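Local coordinates for protein tryparedoxin (Crithidia fasciculata, PDB 1O8X) that belongs to the thioredoxin family and probably carries electrons as a thiol-disulfide oxidoreductase in the trypanosomatid defence against oxidative stress, at residues Leu30-Phe35 against Val122-Ala127; Val66-Asp71 against Gln98-His103. The protein carries 1 engineered substitution. One frame throughout, in Å; residues are numbered along the deposited sequence.

Contact 1 of 2, residues Leu30-Phe35 against Val122-Ala127; sequences LVFFYF and VVTTRA
L30 lies across from V123 with their CA atoms 8.3 Å apart, and F32 lies across from A127 with 8.7 Å between CA atoms. The two segments flank a third strand: 111-116 runs between 30-36 and 122-124 and is antiparallel to both, so the flanking strands point the same way. Their side chains meet over it, on one face of the sheet. V123 and T124 form a classic beta bulge opposite G114, and the bulge lets two consecutive residues turn their side chains toward strand 30-36. L30 sends CD1 against the CG2 branch of V123, methyl to methyl at 3.8 Å. The next side chain on this face, F32, is reached at one corner of its ring. There CE2 lies 3.8 Å from T124 CG2, which comes in at the ring edge, near the plane, while A127 CB approaches the same CE2 obliquely at 3.9 Å. L30 CG sits over one face of the ring toward its rim, F63 packs edge-to-face with it, and L112 of the middle strand touches both F32 and A127. The hydroxyl and methyl of T124 divide the work: with OG1 anti to the backbone N (chi1 -179°), CG2 is left to meet the phenyl ring. OG1 instead hydrogen-bonds W142 O in the C-terminal segment and receives a weak bond from R126 N (3.3 Å, 166°). This second bond spans the turn from strand 122-124 to R126, the N-cap residue of helix 127-131. The contact is the apolar packing at the lateral edge of a thioredoxin-fold sheet, where the bulged outermost strand 122-124 and the start of the last helix pack, across strand 111-116, against strand 30-36.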
loop_
_atom_site.group_PDB
_atom_site.type_symbol
_atom_site.label_atom_id
_atom_site.label_comp_id
_atom_site.label_asym_id
_atom_site.label_seq_id
_atom_site.Cartn_x
_atom_site.Cartn_y
_atom_site.Cartn_z
ATOM N N LEU A 30 7.890 -7.642 2.817
ATOM C CA LEU A 30 7.964 -6.251 2.383
ATOM C C LEU A 30 6.529 -5.745 2.313
ATOM O O LEU A 30 5.653 -6.437 1.788
ATOM C CB LEU A 30 8.626 -6.175 1.013
ATOM C CG LEU A 30 8.668 -4.787 0.362
ATOM C CD1 LEU A 30 9.498 -3.769 1.106
ATOM C CD2 LEU A 30 9.165 -4.943 -1.064
ATOM N N VAL A 31 6.283 -4.551 2.843
ATOM C CA VAL A 31 4.939 -3.994 2.865
ATOM C C VAL A 31 4.925 -2.723 2.050
ATOM O O VAL A 31 5.673 -1.793 2.346
ATOM C CB VAL A 31 4.475 -3.703 4.312
ATOM C CG1 VAL A 31 3.118 -3.025 4.310
ATOM C CG2 VAL A 31 4.408 -5.013 5.096
ATOM N N PHE A 32 4.076 -2.683 1.031
ATOM C CA PHE A 32 3.915 -1.469 0.246
ATOM C C PHE A 32 2.678 -0.723 0.704
ATOM O O PHE A 32 1.557 -1.252 0.621
ATOM C CB PHE A 32 3.712 -1.808 -1.229
ATOM C CG PHE A 32 4.935 -2.275 -1.939
ATOM C CD1 PHE A 32 5.058 -3.623 -2.252
ATOM C CD2 PHE A 32 5.928 -1.381 -2.364
ATOM C CE1 PHE A 32 6.157 -4.102 -2.935
ATOM C CE2 PHE A 32 7.050 -1.842 -3.046
ATOM C CZ PHE A 32 7.163 -3.206 -3.348
ATOM N N PHE A 33 2.854 0.516 1.136
ATOM C CA PHE A 33 1.741 1.431 1.374
ATOM C C PHE A 33 1.352 2.066 0.053
ATOM O O PHE A 33 2.186 2.702 -0.607
ATOM C CB PHE A 33 2.159 2.507 2.372
ATOM C CG PHE A 33 2.532 1.964 3.713
ATOM C CD1 PHE A 33 3.813 2.149 4.214
ATOM C CD2 PHE A 33 1.592 1.276 4.481
ATOM C CE1 PHE A 33 4.165 1.657 5.479
ATOM C CE2 PHE A 33 1.930 0.771 5.734
ATOM C CZ PHE A 33 3.225 0.973 6.235
ATOM N N TYR A 34 0.102 1.850 -0.350
ATOM C CA TYR A 34 -0.416 2.371 -1.615
ATOM C C TYR A 34 -1.347 3.525 -1.324
ATOM O O TYR A 34 -2.449 3.333 -0.822
ATOM C CB TYR A 34 -1.150 1.269 -2.388
ATOM C CG TYR A 34 -1.699 1.744 -3.723
ATOM C CD1 TYR A 34 -0.952 2.590 -4.548
ATOM C CD2 TYR A 34 -2.965 1.341 -4.167
ATOM C CE1 TYR A 34 -1.445 3.020 -5.778
ATOM C CE2 TYR A 34 -3.466 1.773 -5.412
ATOM C CZ TYR A 34 -2.685 2.597 -6.208
ATOM O OH TYR A 34 -3.121 3.051 -7.441
ATOM N N PHE A 35 -0.865 4.730 -1.599
ATOM C CA PHE A 35 -1.650 5.951 -1.389
ATOM C C PHE A 35 -2.405 6.262 -2.672
ATOM O O PHE A 35 -1.797 6.468 -3.734
ATOM C CB PHE A 35 -0.729 7.123 -1.026
ATOM C CG PHE A 35 0.076 6.876 0.219
ATOM C CD1 PHE A 35 1.286 6.186 0.161
ATOM C CD2 PHE A 35 -0.392 7.298 1.461
ATOM C CE1 PHE A 35 2.014 5.927 1.323
ATOM C CE2 PHE A 35 0.357 7.052 2.618
ATOM C CZ PHE A 35 1.545 6.365 2.540
ATOM N N VAL A 122 12.809 1.791 5.472
ATOM C CA VAL A 122 12.332 2.138 4.141
ATOM C C VAL A 122 13.156 1.402 3.100
ATOM O O VAL A 122 14.385 1.398 3.168
ATOM C CB VAL A 122 12.384 3.649 3.938
ATOM C CG1 VAL A 122 11.859 4.021 2.553
ATOM C CG2 VAL A 122 11.552 4.319 5.006
ATOM N N VAL A 123 12.477 0.756 2.158
ATOM C CA VAL A 123 13.136 0.052 1.083
ATOM C C VAL A 123 13.054 0.882 -0.210
ATOM O O VAL A 123 14.075 1.119 -0.859
ATOM C CB VAL A 123 12.523 -1.352 0.902
ATOM C CG1 VAL A 123 13.117 -2.042 -0.308
ATOM C CG2 VAL A 123 12.749 -2.188 2.174
ATOM N N THR A 124 11.851 1.334 -0.586
ATOM C CA THR A 124 11.698 2.131 -1.805
ATOM C C THR A 124 10.600 3.156 -1.629
ATOM O O THR A 124 9.573 2.881 -1.007
ATOM C CB THR A 124 11.412 1.213 -3.030
ATOM O OG1 THR A 124 11.286 2.015 -4.217
ATOM C CG2 THR A 124 10.112 0.384 -2.899
ATOM N N THR A 125 10.820 4.347 -2.174
ATOM C CA THR A 125 9.773 5.367 -2.153
ATOM C C THR A 125 9.241 5.658 -3.547
ATOM O O THR A 125 8.388 6.529 -3.711
ATOM C CB THR A 125 10.308 6.688 -1.549
ATOM O OG1 THR A 125 11.517 7.058 -2.235
ATOM C CG2 THR A 125 10.675 6.499 -0.077
ATOM N N ARG A 126 9.748 4.936 -4.542
ATOM C CA ARG A 126 9.513 5.285 -5.948
ATOM C C ARG A 126 8.851 4.175 -6.751
ATOM O O ARG A 126 8.845 4.219 -7.988
ATOM C CB ARG A 126 10.831 5.670 -6.608
ATOM C CG ARG A 126 11.534 6.860 -5.986
ATOM C CD ARG A 126 13.041 6.614 -5.736
ATOM N NE ARG A 126 13.636 5.923 -6.871
ATOM C CZ ARG A 126 14.089 4.666 -6.899
ATOM N NH1 ARG A 126 14.521 4.192 -8.055
ATOM N NH2 ARG A 126 14.135 3.883 -5.808
ATOM N N ALA A 127 8.258 3.197 -6.057
ATOM C CA ALA A 127 7.721 2.025 -6.724
ATOM C C ALA A 127 6.588 2.331 -7.714
ATOM O O ALA A 127 6.419 1.603 -8.696
ATOM C CB ALA A 127 7.296 0.997 -5.709
#

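Contact 2 of 2, residues Val66-Asp71 against Gln98-His103; sequences VFCTWD and QKLSKH
S101 OG is held from two directions, by the indole of W70 and by the backbone of its own helix. W70 NE1 donates to it over 2.9 Å with an N-H...O angle of 163°, and the oxygen lies only 10° out of the ring plane, so the bond meets the indole edge in good alignment. The serine hydroxyl in turn hydrogen-bonds V97 O one turn earlier; chi1 of -62° sets OG beside the backbone N, on the side where that carbonyl can be reached. A buried hydroxyl thus has both an N-H and a carbonyl partner, and the indole bond would help to set the rotation of a tryptophan that also packs on V106. Deeper along the strand, C68 SG meets L100 CD2 at 4.1 Å, an apolar contact flanked by F33 and F35 of the neighbouring strand. Past W70 the chain folds back in an ST turn, D71 N donating to T69 OG1 (3.0 Å). W70 O accepts from W39 NE1, and D71 OD1 hydrogen-bonds S38 OG, which ties this turn to the residues just before the redox-active C40. Through the W70-S101 bond and the C68-L100 packing, helix 94-103 is docked on one face of the thioredoxin-fold sheet, beside strand 63-69, with the strand's C-terminal end leading into the active-site region.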
loop_
_atom_site.group_PDB
_atom_site.type_symbol
_atom_site.label_atom_id
_atom_site.label_comp_id
_atom_site.label_asym_id
_atom_site.label_seq_id
_atom_site.Cartn_x
_atom_site.Cartn_y
_atom_site.Cartn_z
ATOM N N VAL A 66 -0.849 -2.473 1.242
ATOM C CA VAL A 66 -1.798 -1.906 2.182
ATOM C C VAL A 66 -2.290 -0.579 1.614
ATOM O O VAL A 66 -1.536 0.389 1.521
ATOM C CB VAL A 66 -1.161 -1.697 3.566
ATOM C CG1 VAL A 66 -2.152 -1.061 4.529
ATOM C CG2 VAL A 66 -0.655 -3.029 4.120
ATOM N N PHE A 67 -3.553 -0.543 1.205
ATOM C CA PHE A 67 -4.170 0.676 0.698
ATOM C C PHE A 67 -4.353 1.705 1.813
ATOM O O PHE A 67 -4.964 1.406 2.853
ATOM C CB PHE A 67 -5.512 0.313 0.046
ATOM C CG PHE A 67 -6.326 1.500 -0.430
ATOM C CD1 PHE A 67 -5.740 2.563 -1.113
ATOM C CD2 PHE A 67 -7.704 1.517 -0.226
ATOM C CE1 PHE A 67 -6.523 3.631 -1.554
ATOM C CE2 PHE A 67 -8.473 2.583 -0.657
ATOM C CZ PHE A 67 -7.877 3.639 -1.324
ATOM N N CYS A 68 -3.798 2.894 1.572
ATOM C CA CYS A 68 -3.862 4.041 2.467
ATOM C C CYS A 68 -4.655 5.127 1.753
ATOM O O CYS A 68 -4.139 5.811 0.876
ATOM C CB CYS A 68 -2.448 4.521 2.776
ATOM S SG CYS A 68 -1.462 3.319 3.676
ATOM N N THR A 69 -5.919 5.265 2.119
ATOM C CA THR A 69 -6.833 6.070 1.343
ATOM C C THR A 69 -6.707 7.599 1.500
ATOM O O THR A 69 -6.456 8.093 2.589
ATOM C CB THR A 69 -8.262 5.589 1.653
ATOM O OG1 THR A 69 -9.164 6.201 0.734
ATOM C CG2 THR A 69 -8.734 6.047 3.040
ATOM N N TRP A 70 -6.874 8.318 0.393
ATOM C CA TRP A 70 -7.110 9.763 0.432
ATOM C C TRP A 70 -8.585 10.106 0.117
ATOM O O TRP A 70 -8.935 11.279 -0.045
ATOM C CB TRP A 70 -6.172 10.491 -0.534
ATOM C CG TRP A 70 -4.761 10.682 -0.013
ATOM C CD1 TRP A 70 -4.148 10.030 1.036
ATOM C CD2 TRP A 70 -3.788 11.570 -0.550
ATOM N NE1 TRP A 70 -2.859 10.493 1.188
ATOM C CE2 TRP A 70 -2.613 11.436 0.224
ATOM C CE3 TRP A 70 -3.790 12.487 -1.607
ATOM C CZ2 TRP A 70 -1.460 12.188 -0.031
ATOM C CZ3 TRP A 70 -2.653 13.216 -1.866
ATOM C CH2 TRP A 70 -1.496 13.063 -1.085
ATOM N N ASP A 71 -9.437 9.086 0.037
ATOM C CA ASP A 71 -10.881 9.305 0.007
ATOM C C ASP A 71 -11.372 9.825 1.346
ATOM O O ASP A 71 -11.040 9.274 2.388
ATOM C CB ASP A 71 -11.633 8.020 -0.321
ATOM C CG ASP A 71 -11.570 7.689 -1.787
ATOM O OD1 ASP A 71 -12.167 8.421 -2.608
ATOM O OD2 ASP A 71 -10.910 6.737 -2.197
ATOM N N GLN A 98 -3.270 9.984 7.234
ATOM C CA GLN A 98 -2.863 11.360 6.967
ATOM C C GLN A 98 -1.499 11.632 7.584
ATOM O O GLN A 98 -0.640 12.259 6.973
ATOM C CB GLN A 98 -3.901 12.329 7.519
ATOM C CG GLN A 98 -5.212 12.278 6.763
ATOM C CD GLN A 98 -6.358 12.937 7.504
ATOM O OE1 GLN A 98 -6.279 13.178 8.707
ATOM N NE2 GLN A 98 -7.431 13.224 6.783
ATOM N N LYS A 99 -1.284 11.107 8.780
ATOM C CA LYS A 99 0.006 11.283 9.436
ATOM C C LYS A 99 1.116 10.526 8.687
ATOM O O LYS A 99 2.231 11.028 8.541
ATOM C CB LYS A 99 -0.106 10.900 10.901
ATOM C CG LYS A 99 -0.778 12.025 11.709
ATOM C CD LYS A 99 -1.268 11.536 13.049
ATOM C CE LYS A 99 -1.870 12.664 13.868
ATOM N NZ LYS A 99 -2.147 12.206 15.259
ATOM N N LEU A 100 0.792 9.341 8.179
ATOM C CA LEU A 100 1.733 8.553 7.386
ATOM C C LEU A 100 2.083 9.254 6.066
ATOM O O LEU A 100 3.249 9.259 5.636
ATOM C CB LEU A 100 1.136 7.174 7.125
ATOM C CG LEU A 100 2.080 6.157 6.493
ATOM C CD1 LEU A 100 3.349 5.958 7.322
ATOM C CD2 LEU A 100 1.372 4.828 6.291
ATOM N N SER A 101 1.073 9.860 5.439
ATOM C CA SER A 101 1.271 10.637 4.222
ATOM C C SER A 101 2.249 11.775 4.481
ATOM O O SER A 101 3.141 12.030 3.681
ATOM C CB SER A 101 -0.063 11.197 3.736
ATOM O OG SER A 101 -0.960 10.152 3.408
ATOM N N LYS A 102 2.104 12.438 5.625
ATOM C CA LYS A 102 3.037 13.486 5.999
ATOM C C LYS A 102 4.433 12.918 6.259
ATOM O O LYS A 102 5.420 13.458 5.771
ATOM C CB LYS A 102 2.518 14.271 7.219
ATOM C CG LYS A 102 3.528 15.263 7.752
ATOM C CD LYS A 102 2.981 16.145 8.858
ATOM C CE LYS A 102 4.054 17.124 9.280
ATOM N NZ LYS A 102 3.594 18.084 10.327
ATOM N N HIS A 103 4.507 11.814 6.996
ATOM C CA HIS A 103 5.797 11.210 7.327
ATOM C C HIS A 103 6.625 10.905 6.077
ATOM O O HIS A 103 7.843 11.157 6.053
ATOM C CB HIS A 103 5.598 9.934 8.134
ATOM C CG HIS A 103 6.877 9.218 8.440
ATOM N ND1 HIS A 103 7.783 9.664 9.381
ATOM C CD2 HIS A 103 7.425 8.112 7.886
ATOM C CE1 HIS A 103 8.818 8.842 9.414
ATOM N NE2 HIS A 103 8.628 7.895 8.514
#

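In the fold
The centres of contacts 1 and 2 lie about 12 Å apart, joined by the neighbouring parallel strands 30-36 and 63-69 of one mixed sheet. Between them F32 O and V66 N, and likewise Y34 O and C68 N, are 2.8 Å apart, probable backbone hydrogen bonds. Contact 2 falls wholly between the two segments of contact 1 along the chain. They occupy opposite faces: contact 1 the one that also packs helix 41-57, contact 2 the one covered by helix 94-103. Strand 30-36 thus has packing on both sides as it runs toward C40 and position 43, which form the redox disulfide in the natural protein; the engineered A43 rules it out here.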